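Local atomic coordinates of 16 kDa beta-galactoside-binding lectin (Gallus gallus, PDB entry 1QMJ), a protein that binds beta-galactosides as a homodimeric galectin and may take part in regulating differentiation. Residues V84-V95 against K98-N108. Residues are numbered along the deposited sequence; the frame is centred on the assembly and turned at random.
Sequences VEICISFDAAEV and KVPEVEFEFPN. With BME (beta-mercaptoethanol), chain C; BME (beta-mercaptoethanol), chain D.
Asn-108 turns its side chain toward the loop 91-93 (CG anti to its backbone N, chi1 -175°) and bonds to it twice. Asn-108 ND2 gives Asp-91 O a bond of 2.8 Å that lies almost in the amide plane; ND2 also serves Met-112 O. The same nitrogen sits at the rim of the Phe-90 ring, near the ring plane, with amide and ring turned 70° apart. Asn-108 N bonds to Ala-93 O (2.8 Å), approaching from above the carbonyl plane. Within the loop, Asp-91 OD1 accepts from Ala-93 N (an Asx turn) and from Glu-94 N, three residues on (an Asx motif).

Next along, Val-95 and Phe-106 exchange backbone bonds as a hydrogen-bonded antiparallel pair, and their side chains share the sheet face that packs on Leu-42. On the other face Glu-94 and Glu-105 run into each other, carboxylate planes 84° apart, with Glu-94 OE2 only 2.8 Å from Glu-105 OE1. Like charges this close would be expected to raise the proton affinity of one carboxylate.

At the far end Cys-87 and Lys-98 form a second hydrogen-bonded pair, their side chains on the same face as Glu-94 and Glu-105; Cys-87 N to Lys-98 O measures 2.9 Å, and Lys-98 CG lies 4.0 Å from Cys-87 CB. Cys-87 SG carries a disulfide-linked beta-mercaptoethanol, probably from the crystallisation liquor, whose O1 bonds to Glu-85 O. Beyond it, Val-99 CG1 meets Val-84 CG2 and Ile-86 CG1, each at 4.3 Å.

Strands 103-107, 94-98 and 83-90 follow one another inward from an edge of the five-stranded sheet in the galectin beta-sandwich.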
loop_
_atom_site.group_PDB
_atom_site.type_symbol
_atom_site.label_atom_id
_atom_site.label_comp_id
_atom_site.label_asym_id
_atom_site.label_seq_id
_atom_site.Cartn_x
_atom_site.Cartn_y
_atom_site.Cartn_z
ATOM N N VAL A 84 11.153 -0.601 12.701
ATOM C CA VAL A 84 10.208 -1.577 13.248
ATOM C C VAL A 84 9.172 -2.030 12.221
ATOM O O VAL A 84 8.920 -1.331 11.222
ATOM C CB VAL A 84 9.451 -0.954 14.426
ATOM C CG1 VAL A 84 8.561 0.223 14.014
ATOM C CG2 VAL A 84 8.525 -1.941 15.135
ATOM N N GLU A 85 8.635 -3.202 12.555
ATOM C CA GLU A 85 7.580 -3.893 11.799
ATOM C C GLU A 85 6.373 -4.057 12.721
ATOM O O GLU A 85 6.471 -4.661 13.802
ATOM C CB GLU A 85 8.051 -5.280 11.331
ATOM C CG GLU A 85 6.978 -6.021 10.514
ATOM C CD GLU A 85 7.479 -7.322 9.875
ATOM O OE1 GLU A 85 8.183 -8.153 10.566
ATOM O OE2 GLU A 85 7.195 -7.589 8.643
ATOM N N ILE A 86 5.270 -3.512 12.277
ATOM C CA ILE A 86 4.013 -3.545 13.028
ATOM C C ILE A 86 3.022 -4.497 12.349
ATOM O O ILE A 86 2.678 -4.332 11.174
ATOM C CB ILE A 86 3.435 -2.129 13.077
ATOM C CG1 ILE A 86 4.377 -1.137 13.773
ATOM C CG2 ILE A 86 2.107 -2.047 13.828
ATOM C CD1 ILE A 86 4.132 0.318 13.368
ATOM N N CYS A 87 2.589 -5.480 13.120
ATOM C CA CYS A 87 1.637 -6.501 12.647
ATOM C C CYS A 87 0.270 -6.275 13.287
ATOM O O CYS A 87 0.146 -6.176 14.518
ATOM C CB CYS A 87 2.144 -7.892 13.011
ATOM S SG CYS A 87 3.721 -8.330 12.129
ATOM N N ILE A 88 -0.722 -6.205 12.421
ATOM C CA ILE A 88 -2.107 -5.967 12.825
ATOM C C ILE A 88 -3.045 -7.067 12.317
ATOM O O ILE A 88 -3.008 -7.448 11.140
ATOM C CB ILE A 88 -2.584 -4.631 12.253
ATOM C CG1 ILE A 88 -1.813 -3.435 12.819
ATOM C CG2 ILE A 88 -4.061 -4.351 12.536
ATOM C CD1 ILE A 88 -2.000 -2.158 11.999
ATOM N N SER A 89 -3.849 -7.526 13.246
ATOM C CA SER A 89 -4.871 -8.555 13.021
ATOM C C SER A 89 -6.035 -8.237 13.948
ATOM O O SER A 89 -5.911 -7.423 14.872
ATOM C CB SER A 89 -4.310 -9.954 13.320
ATOM O OG SER A 89 -3.802 -10.009 14.642
ATOM N N PHE A 90 -7.152 -8.866 13.705
ATOM C CA PHE A 90 -8.340 -8.627 14.523
ATOM C C PHE A 90 -9.372 -9.726 14.329
ATOM O O PHE A 90 -9.216 -10.604 13.473
ATOM C CB PHE A 90 -8.981 -7.288 14.121
ATOM C CG PHE A 90 -9.802 -7.382 12.826
ATOM C CD1 PHE A 90 -9.152 -7.486 11.588
ATOM C CD2 PHE A 90 -11.201 -7.366 12.881
ATOM C CE1 PHE A 90 -9.903 -7.577 10.408
ATOM C CE2 PHE A 90 -11.951 -7.458 11.701
ATOM C CZ PHE A 90 -11.302 -7.563 10.464
ATOM N N ASP A 91 -10.381 -9.620 15.152
ATOM C CA ASP A 91 -11.535 -10.517 15.148
ATOM C C ASP A 91 -12.730 -9.690 15.617
ATOM O O ASP A 91 -12.658 -8.459 15.706
ATOM C CB ASP A 91 -11.296 -11.745 16.050
ATOM C CG ASP A 91 -10.806 -11.414 17.454
ATOM O OD1 ASP A 91 -11.429 -10.537 18.159
ATOM O OD2 ASP A 91 -9.769 -12.017 17.932
ATOM N N ALA A 92 -13.808 -10.352 15.915
ATOM C CA ALA A 92 -15.039 -9.669 16.338
ATOM C C ALA A 92 -14.905 -8.992 17.718
ATOM O O ALA A 92 -15.594 -8.006 18.018
ATOM C CB ALA A 92 -16.194 -10.665 16.423
ATOM N N ALA A 93 -14.017 -9.516 18.547
ATOM C CA ALA A 93 -13.837 -8.993 19.921
ATOM C C ALA A 93 -12.745 -7.907 20.045
ATOM O O ALA A 93 -12.909 -6.908 20.762
ATOM C CB ALA A 93 -13.455 -10.120 20.878
ATOM N N GLU A 94 -11.621 -8.069 19.364
ATOM C CA GLU A 94 -10.547 -7.061 19.493
ATOM C C GLU A 94 -9.568 -7.037 18.320
ATOM O O GLU A 94 -9.618 -7.891 17.420
ATOM C CB GLU A 94 -9.713 -7.342 20.751
ATOM C CG GLU A 94 -9.017 -8.710 20.725
ATOM C CD GLU A 94 -8.028 -8.899 21.880
ATOM O OE1 GLU A 94 -8.217 -8.284 22.998
ATOM O OE2 GLU A 94 -7.005 -9.673 21.737
ATOM N N VAL A 95 -8.725 -6.024 18.423
ATOM C CA VAL A 95 -7.643 -5.738 17.487
ATOM C C VAL A 95 -6.331 -5.922 18.222
ATOM O O VAL A 95 -6.169 -5.453 19.356
ATOM C CB VAL A 95 -7.726 -4.291 16.983
ATOM C CG1 VAL A 95 -6.813 -4.023 15.782
ATOM C CG2 VAL A 95 -9.128 -3.884 16.536
ATOM N N LYS A 98 1.098 -6.206 17.134
ATOM C CA LYS A 98 2.327 -6.808 17.647
ATOM C C LYS A 98 3.575 -6.239 17.017
ATOM O O LYS A 98 3.670 -6.103 15.787
ATOM C CB LYS A 98 2.399 -8.323 17.399
ATOM C CG LYS A 98 1.161 -8.913 16.740
ATOM C CD LYS A 98 0.610 -10.127 17.502
ATOM C CE LYS A 98 1.453 -11.395 17.322
ATOM N NZ LYS A 98 0.715 -12.625 17.658
ATOM N N VAL A 99 4.466 -5.936 17.916
ATOM C CA VAL A 99 5.789 -5.438 17.612
ATOM C C VAL A 99 6.766 -6.416 18.232
ATOM O O VAL A 99 6.347 -7.301 19.006
ATOM C CB VAL A 99 6.009 -4.041 18.198
ATOM C CG1 VAL A 99 5.148 -2.967 17.535
ATOM C CG2 VAL A 99 5.694 -3.961 19.692
ATOM N N PRO A 100 7.913 -6.561 17.859
ATOM C CA PRO A 100 8.753 -7.623 18.433
ATOM C C PRO A 100 8.755 -7.832 19.964
ATOM O O PRO A 100 8.849 -8.969 20.431
ATOM C CB PRO A 100 10.146 -7.289 17.888
ATOM C CG PRO A 100 10.085 -5.789 17.683
ATOM C CD PRO A 100 8.722 -5.612 17.074
ATOM N N GLU A 101 8.592 -6.762 20.736
ATOM C CA GLU A 101 8.626 -6.871 22.196
ATOM C C GLU A 101 7.280 -7.006 22.903
ATOM O O GLU A 101 7.144 -7.774 23.859
ATOM C CB GLU A 101 9.359 -5.665 22.801
ATOM C CG GLU A 101 10.629 -5.250 22.070
ATOM C CD GLU A 101 10.410 -4.097 21.096
ATOM O OE1 GLU A 101 9.479 -4.162 20.263
ATOM O OE2 GLU A 101 11.185 -3.118 21.171
ATOM N N VAL A 102 6.292 -6.244 22.445
ATOM C CA VAL A 102 4.983 -6.237 23.078
ATOM C C VAL A 102 3.818 -6.424 22.113
ATOM O O VAL A 102 3.911 -6.103 20.927
ATOM C CB VAL A 102 4.752 -4.881 23.805
ATOM C CG1 VAL A 102 3.528 -4.948 24.686
ATOM C CG2 VAL A 102 5.969 -4.488 24.609
ATOM N N GLU A 103 2.727 -6.963 22.637
ATOM C CA GLU A 103 1.511 -7.128 21.871
ATOM C C GLU A 103 0.500 -6.211 22.550
ATOM O O GLU A 103 0.319 -6.266 23.772
ATOM C CB GLU A 103 1.006 -8.564 21.911
ATOM C CG GLU A 103 -0.386 -8.722 21.316
ATOM C CD GLU A 103 -0.901 -10.142 21.387
ATOM O OE1 GLU A 103 -1.404 -10.548 22.460
ATOM O OE2 GLU A 103 -0.803 -10.854 20.364
ATOM N N PHE A 104 -0.094 -5.318 21.770
ATOM C CA PHE A 104 -1.088 -4.386 22.262
ATOM C C PHE A 104 -2.439 -4.913 21.838
ATOM O O PHE A 104 -2.568 -5.510 20.776
ATOM C CB PHE A 104 -0.849 -2.997 21.673
ATOM C CG PHE A 104 0.441 -2.357 22.124
ATOM C CD1 PHE A 104 0.555 -1.813 23.406
ATOM C CD2 PHE A 104 1.538 -2.287 21.267
ATOM C CE1 PHE A 104 1.743 -1.206 23.825
ATOM C CE2 PHE A 104 2.733 -1.680 21.678
ATOM C CZ PHE A 104 2.834 -1.138 22.960
ATOM N N GLU A 105 -3.435 -4.746 22.693
ATOM C CA GLU A 105 -4.774 -5.209 22.384
ATOM C C GLU A 105 -5.722 -4.041 22.572
ATOM O O GLU A 105 -5.479 -3.178 23.407
ATOM C CB GLU A 105 -5.149 -6.372 23.301
ATOM C CG GLU A 105 -4.251 -7.584 23.115
ATOM C CD GLU A 105 -4.467 -8.651 24.168
ATOM O OE1 GLU A 105 -5.536 -9.297 24.147
ATOM O OE2 GLU A 105 -3.562 -8.847 25.011
ATOM N N PHE A 106 -6.784 -4.001 21.777
ATOM C CA PHE A 106 -7.763 -2.925 21.853
ATOM C C PHE A 106 -9.090 -3.535 21.420
ATOM O O PHE A 106 -9.156 -4.218 20.404
ATOM C CB PHE A 106 -7.349 -1.785 20.906
ATOM C CG PHE A 106 -8.172 -0.532 21.050
ATOM C CD1 PHE A 106 -8.051 0.275 22.176
ATOM C CD2 PHE A 106 -9.059 -0.144 20.045
ATOM C CE1 PHE A 106 -8.798 1.448 22.299
ATOM C CE2 PHE A 106 -9.810 1.028 20.160
ATOM C CZ PHE A 106 -9.678 1.823 21.287
ATOM N N PRO A 107 -10.163 -3.313 22.193
ATOM C CA PRO A 107 -11.467 -3.878 21.833
ATOM C C PRO A 107 -12.043 -3.362 20.520
ATOM O O PRO A 107 -11.945 -2.172 20.207
ATOM C CB PRO A 107 -12.345 -3.494 23.020
ATOM C CG PRO A 107 -11.729 -2.226 23.497
ATOM C CD PRO A 107 -10.257 -2.528 23.433
ATOM N N ASN A 108 -12.631 -4.275 19.754
ATOM C CA ASN A 108 -13.251 -3.945 18.480
ATOM C C ASN A 108 -14.588 -3.308 18.855
ATOM O O ASN A 108 -15.644 -3.951 18.808
ATOM C CB ASN A 108 -13.460 -5.223 17.650
ATOM C CG ASN A 108 -13.986 -4.945 16.242
ATOM O OD1 ASN A 108 -14.467 -3.846 15.941
ATOM N ND2 ASN A 108 -13.904 -5.950 15.377
HETATM C C1 BME C . 6.110 -8.182 15.091
HETATM C C2 BME C . 6.180 -8.911 13.748
HETATM O O1 BME C . 6.992 -7.083 15.066
HETATM S S2 BME C . 4.584 -9.661 13.322
HETATM C C1 BME D . -0.317 -12.307 13.243
HETATM C C2 BME D . 0.713 -11.192 12.969
HETATM O O1 BME D . -1.555 -11.734 13.627
HETATM S S2 BME D . -0.065 -9.787 12.116
#